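Local atomic coordinates of lamina-associated polypeptide 2 isoforms alpha/zeta (Mus musculus, PDB entry 2V0X), a protein that dimerises through this largely helical, coiled-coil-containing domain and, as a component of the nuclear lamina, probably binds lamin A and chromatin. Residues B[135-140]-B[160-165]; B[128-133]-B[167-172]. The protein carries 2 engineered substitutions. All coordinates share one frame; numbering follows the deposited sequence.

Contact 1 (B[135-140]-B[160-165]); sequences QADISQ and NRTYDA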
loop_
_atom_site.group_PDB
_atom_site.type_symbol
_atom_site.label_atom_id
_atom_site.label_comp_id
_atom_site.label_asym_id
_atom_site.label_seq_id
_atom_site.Cartn_x
_atom_site.Cartn_y
_atom_site.Cartn_z
ATOM N N GLN B 135 21.263 -10.301 -2.220
ATOM C CA GLN B 135 21.595 -11.384 -3.131
ATOM C C GLN B 135 23.018 -11.322 -3.673
ATOM O O GLN B 135 23.635 -12.359 -3.870
ATOM C CB GLN B 135 20.532 -11.638 -4.210
ATOM C CG GLN B 135 20.333 -10.630 -5.307
ATOM C CD GLN B 135 19.207 -11.066 -6.264
ATOM O OE1 GLN B 135 18.374 -10.265 -6.669
ATOM N NE2 GLN B 135 19.176 -12.348 -6.594
ATOM N N ALA B 136 23.553 -10.119 -3.848
ATOM C CA ALA B 136 24.924 -9.958 -4.313
ATOM C C ALA B 136 25.868 -10.452 -3.191
ATOM O O ALA B 136 26.878 -11.113 -3.452
ATOM C CB ALA B 136 25.204 -8.500 -4.639
ATOM N N ASP B 137 25.514 -10.163 -1.945
ATOM C CA ASP B 137 26.320 -10.604 -0.812
ATOM C C ASP B 137 26.304 -12.129 -0.653
ATOM O O ASP B 137 27.343 -12.737 -0.371
ATOM C CB ASP B 137 25.846 -9.948 0.485
ATOM C CG ASP B 137 26.296 -8.493 0.615
ATOM O OD1 ASP B 137 27.091 -8.014 -0.224
ATOM O OD2 ASP B 137 25.850 -7.826 1.573
ATOM N N ILE B 138 25.125 -12.735 -0.801
ATOM C CA ILE B 138 24.988 -14.185 -0.685
ATOM C C ILE B 138 25.915 -14.867 -1.688
ATOM O O ILE B 138 26.633 -15.800 -1.332
ATOM C CB ILE B 138 23.529 -14.664 -0.923
ATOM C CG1 ILE B 138 22.652 -14.289 0.276
ATOM C CG2 ILE B 138 23.486 -16.187 -1.147
ATOM C CD1 ILE B 138 21.171 -14.390 0.004
ATOM N N SER B 139 25.909 -14.396 -2.930
ATOM C CA SER B 139 26.780 -14.991 -3.922
ATOM C C SER B 139 28.247 -14.742 -3.559
ATOM O O SER B 139 29.087 -15.613 -3.760
ATOM C CB SER B 139 26.464 -14.463 -5.323
ATOM O OG SER B 139 26.408 -13.053 -5.334
ATOM N N GLN B 140 28.548 -13.581 -2.977
ATOM C CA GLN B 140 29.931 -13.281 -2.598
ATOM C C GLN B 140 30.423 -14.285 -1.560
ATOM O O GLN B 140 31.555 -14.765 -1.636
ATOM C CB GLN B 140 30.076 -11.863 -2.049
ATOM C CG GLN B 140 31.525 -11.391 -2.051
ATOM C CD GLN B 140 31.727 -10.074 -1.337
ATOM O OE1 GLN B 140 30.947 -9.138 -1.491
ATOM N NE2 GLN B 140 32.788 -9.996 -0.547
ATOM N N ASN B 160 27.030 -12.259 8.115
ATOM C CA ASN B 160 26.505 -11.508 9.241
ATOM C C ASN B 160 25.742 -10.303 8.669
ATOM O O ASN B 160 24.659 -9.945 9.124
ATOM C CB ASN B 160 27.646 -11.065 10.155
ATOM C CG ASN B 160 27.145 -10.490 11.453
ATOM O OD1 ASN B 160 26.350 -11.117 12.162
ATOM N ND2 ASN B 160 27.590 -9.290 11.773
ATOM N N ARG B 161 26.275 -9.748 7.595
ATOM C CA ARG B 161 25.662 -8.616 6.937
ATOM C C ARG B 161 24.317 -9.046 6.285
ATOM O O ARG B 161 23.296 -8.354 6.426
ATOM C CB ARG B 161 26.648 -8.077 5.897
ATOM C CG ARG B 161 26.350 -6.678 5.382
ATOM C CD ARG B 161 27.241 -6.348 4.185
ATOM N NE ARG B 161 28.659 -6.535 4.490
ATOM C CZ ARG B 161 29.606 -6.741 3.577
ATOM N NH1 ARG B 161 29.297 -6.791 2.288
ATOM N NH2 ARG B 161 30.872 -6.886 3.955
ATOM N N THR B 162 24.295 -10.214 5.639
ATOM C CA THR B 162 23.067 -10.700 5.012
ATOM C C THR B 162 21.998 -10.966 6.070
ATOM O O THR B 162 20.799 -10.809 5.816
ATOM C CB THR B 162 23.302 -11.990 4.174
ATOM O OG1 THR B 162 23.655 -13.084 5.032
ATOM C CG2 THR B 162 24.409 -11.755 3.159
ATOM N N TYR B 163 22.446 -11.376 7.252
ATOM C CA TYR B 163 21.548 -11.662 8.366
ATOM C C TYR B 163 20.801 -10.372 8.783
ATOM O O TYR B 163 19.588 -10.388 9.023
ATOM C CB TYR B 163 22.357 -12.216 9.544
ATOM C CG TYR B 163 21.510 -12.713 10.688
ATOM C CD1 TYR B 163 20.928 -13.977 10.646
ATOM C CD2 TYR B 163 21.284 -11.920 11.807
ATOM C CE1 TYR B 163 20.139 -14.444 11.684
ATOM C CE2 TYR B 163 20.490 -12.379 12.858
ATOM C CZ TYR B 163 19.921 -13.644 12.786
ATOM O OH TYR B 163 19.126 -14.106 13.811
ATOM N N ASP B 164 21.539 -9.270 8.855
ATOM C CA ASP B 164 20.989 -7.969 9.211
ATOM C C ASP B 164 20.008 -7.505 8.126
ATOM O O ASP B 164 18.891 -7.093 8.419
ATOM C CB ASP B 164 22.119 -6.939 9.369
ATOM C CG ASP B 164 21.607 -5.564 9.759
ATOM O OD1 ASP B 164 21.974 -4.575 9.087
ATOM O OD2 ASP B 164 20.842 -5.475 10.741
ATOM N N ALA B 165 20.430 -7.594 6.875
ATOM C CA ALA B 165 19.567 -7.222 5.753
ATOM C C ALA B 165 18.231 -7.994 5.807
ATOM O O ALA B 165 17.169 -7.422 5.532
ATOM C CB ALA B 165 20.287 -7.470 4.424
#

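Contact 2 (B[128-133]-B[167-172]); sequences AFVAKS and SYLCDA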
loop_
_atom_site.group_PDB
_atom_site.type_symbol
_atom_site.label_atom_id
_atom_site.label_comp_id
_atom_site.label_asym_id
_atom_site.label_seq_id
_atom_site.Cartn_x
_atom_site.Cartn_y
_atom_site.Cartn_z
ATOM N N ALA B 128 13.405 -3.287 -2.305
ATOM C CA ALA B 128 14.006 -3.794 -3.534
ATOM C C ALA B 128 15.527 -3.622 -3.460
ATOM O O ALA B 128 16.273 -4.574 -3.709
ATOM C CB ALA B 128 13.428 -3.077 -4.780
ATOM N N PHE B 129 15.971 -2.442 -3.021
ATOM C CA PHE B 129 17.391 -2.160 -2.883
ATOM C C PHE B 129 18.082 -3.159 -1.946
ATOM O O PHE B 129 19.102 -3.730 -2.292
ATOM C CB PHE B 129 17.624 -0.736 -2.363
ATOM C CG PHE B 129 19.055 -0.465 -1.991
ATOM C CD1 PHE B 129 20.015 -0.287 -2.974
ATOM C CD2 PHE B 129 19.451 -0.459 -0.654
ATOM C CE1 PHE B 129 21.358 -0.111 -2.634
ATOM C CE2 PHE B 129 20.786 -0.287 -0.296
ATOM C CZ PHE B 129 21.744 -0.113 -1.285
ATOM N N VAL B 130 17.548 -3.320 -0.748
ATOM C CA VAL B 130 18.099 -4.256 0.228
ATOM C C VAL B 130 18.052 -5.719 -0.287
ATOM O O VAL B 130 19.015 -6.451 -0.141
ATOM C CB VAL B 130 17.376 -4.117 1.604
ATOM C CG1 VAL B 130 17.825 -5.203 2.582
ATOM C CG2 VAL B 130 17.682 -2.724 2.224
ATOM N N ALA B 131 16.953 -6.131 -0.912
ATOM C CA ALA B 131 16.844 -7.503 -1.438
ATOM C C ALA B 131 17.941 -7.790 -2.471
ATOM O O ALA B 131 18.609 -8.824 -2.428
ATOM C CB ALA B 131 15.486 -7.735 -2.046
ATOM N N LYS B 132 18.164 -6.833 -3.349
ATOM C CA LYS B 132 19.176 -6.963 -4.388
ATOM C C LYS B 132 20.587 -6.974 -3.768
ATOM O O LYS B 132 21.438 -7.770 -4.171
ATOM C CB LYS B 132 19.027 -5.813 -5.394
ATOM C CG LYS B 132 19.643 -6.063 -6.779
ATOM C CD LYS B 132 18.923 -7.204 -7.507
ATOM C CE LYS B 132 19.409 -7.378 -8.944
ATOM N NZ LYS B 132 19.015 -6.238 -9.827
ATOM N N SER B 133 20.828 -6.119 -2.776
ATOM C CA SER B 133 22.132 -6.066 -2.120
ATOM C C SER B 133 22.398 -7.394 -1.436
ATOM O O SER B 133 23.500 -7.936 -1.512
ATOM C CB SER B 133 22.182 -4.945 -1.075
ATOM O OG SER B 133 22.020 -3.682 -1.692
ATOM N N SER B 167 16.709 -9.177 8.537
ATOM C CA SER B 167 15.864 -8.665 9.612
ATOM C C SER B 167 15.307 -7.291 9.200
ATOM O O SER B 167 14.181 -6.957 9.530
ATOM C CB SER B 167 16.626 -8.579 10.936
ATOM O OG SER B 167 17.865 -7.946 10.738
ATOM N N TYR B 168 16.090 -6.528 8.446
ATOM C CA TYR B 168 15.660 -5.220 7.956
ATOM C C TYR B 168 14.422 -5.454 7.082
ATOM O O TYR B 168 13.412 -4.765 7.207
ATOM C CB TYR B 168 16.765 -4.583 7.109
ATOM C CG TYR B 168 16.353 -3.300 6.408
ATOM C CD1 TYR B 168 16.644 -2.048 6.957
ATOM C CD2 TYR B 168 15.674 -3.339 5.197
ATOM C CE1 TYR B 168 16.266 -0.870 6.300
ATOM C CE2 TYR B 168 15.294 -2.183 4.547
ATOM C CZ TYR B 168 15.592 -0.956 5.090
ATOM O OH TYR B 168 15.240 0.173 4.388
ATOM N N LEU B 169 14.505 -6.468 6.227
ATOM C CA LEU B 169 13.412 -6.816 5.332
ATOM C C LEU B 169 12.142 -7.218 6.086
ATOM O O LEU B 169 11.047 -6.867 5.671
ATOM C CB LEU B 169 13.848 -7.915 4.376
ATOM C CG LEU B 169 14.886 -7.451 3.359
ATOM C CD1 LEU B 169 15.586 -8.636 2.741
ATOM C CD2 LEU B 169 14.242 -6.575 2.296
ATOM N N CYS B 170 12.298 -7.930 7.199
ATOM C CA CYS B 170 11.153 -8.330 8.001
ATOM C C CYS B 170 10.543 -7.065 8.614
ATOM O O CYS B 170 9.324 -6.915 8.617
ATOM C CB CYS B 170 11.547 -9.333 9.099
ATOM S SG CYS B 170 10.099 -10.195 9.830
ATOM N N ASP B 171 11.391 -6.152 9.104
ATOM C CA ASP B 171 10.910 -4.886 9.675
ATOM C C ASP B 171 10.144 -4.083 8.614
ATOM O O ASP B 171 9.041 -3.604 8.864
ATOM C CB ASP B 171 12.072 -4.025 10.207
ATOM C CG ASP B 171 12.732 -4.614 11.454
ATOM O OD1 ASP B 171 12.100 -5.440 12.154
ATOM O OD2 ASP B 171 13.894 -4.242 11.728
ATOM N N ALA B 172 10.730 -3.953 7.428
ATOM C CA ALA B 172 10.100 -3.228 6.324
ATOM C C ALA B 172 8.730 -3.835 5.989
ATOM O O ALA B 172 7.750 -3.108 5.776
ATOM C CB ALA B 172 10.998 -3.243 5.100
#

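Contact 1 (B[135-140]-B[160-165])
Asp137 and Arg161 form the charged part of this contact, a long salt bridge in which Asp137 OD1 lies 3.6 Å from Arg161 NH1. The arginine starts out extended, CG anti to the backbone N (chi1 -164°), and then bends at chi3, which brings its end over to the carboxylate. There the two planes stand 77° apart, with OD1 at the edge of the guanidinium, near its plane. Arg161 NH1 is almost as close to Asp137 OD2, at 3.7 Å; the attraction is mainly electrostatic, not a side-on pairing of two N-H groups with two oxygens. Arg161 CD also comes within 3.3 Å of Asp137 OD2. Aspartate's short side chain sets its charge beside the arginine while its CB packs below. A long, flexible arginine suits this exposed border, since it can reach across to the other helix and still meet solvent.

The apolar part lies beneath, where the CA atoms of Asp137 and Thr162 are 6.7 Å apart. Thr162 CG2 presses against Asp137 CB at 3.5 Å and nears Ile138 CG1, 4.2 Å away. Isoleucine, buried and apolar, suits a place facing both Thr162 and the second subunit. Threonine turns its methyl to the opposite helix while its OG1 bonds back to Leu159 O, so that a buried hydroxyl is satisfied locally.

The short segments run nearly antiparallel, 154° apart, their axes 9.5 Å from each other. They belong to the long helices 100-146 and 152-196, close to the turn that joins them. Leu134 of helix 100-146 extends the packing on Thr162, and in the dimer Ile138 and Thr162 pack on Thr162 and Ile138 of the second subunit, respectively.

Contact 2 (B[128-133]-B[167-172])
Chi1 of 173° sets Val130 CG1 anti to its own backbone N and CG2 anti to its carbonyl carbon, which points CG2 mainly at the tyrosine and CG1 mainly at the leucine of the facing helix. Tyr168, with CG opposite its backbone N (chi1 173°), extends its ring to one prong, and Leu169 offers its branched end to the other. Val130 CG2 meets the ring at Tyr168 CE2, 3.4 Å away, in an oblique approach. Val130 CG1 lies 3.8 Å from Leu169 CG, the two side chains sliding past each other in opposite directions. A beta-branched valine suits this place because its compact, forked end can touch two neighbours in the sequence at once. Leucine supplies a longer apolar branch, and Leu169 CD2 reaches to 4.2 Å from Ala131 N. Alanine, with little bulk, suits the side facing the second subunit, where it packs on Ala166 of that chain.

Tyrosine fits a partly exposed border, offering an apolar ring to Val130 and a polar hydroxyl at its end; its side chain also touches His126 of helix 100-146 and Tyr61 of a loop. A serine in place of Tyr168 would probably uncover Val130 CG2 and open a gap between the helices and that loop.

Leu169 continues the apolar packing onto Thr127 and Leu134. With the local axes 10.2 Å apart and 157° between their directions, this side-by-side packing is consistent with an antiparallel coiled coil in which two such helical hairpins pair in the dimer.

In the fold
From the N terminus, the chain passes through the shorter helices 35-46, 66-72 and 79-87 before entering helix 100-146, which supplies first 128-133 and then 135-140. After the turn, helix 152-196 runs back and meets them in reverse order, 160-165 before 167-172. Contact 1 therefore closes the shorter loop, with 19 residues between its segments, and contact 2 encloses it with 33; the two nest and do not cross. Their centres are about 10 Å apart, and Ala165 O packs against Val130 CG1 at 3.7 Å, making them successive steps along one helix-helix interface. Both also touch the second subunit, so the same interface ties the hairpin to its partner chain.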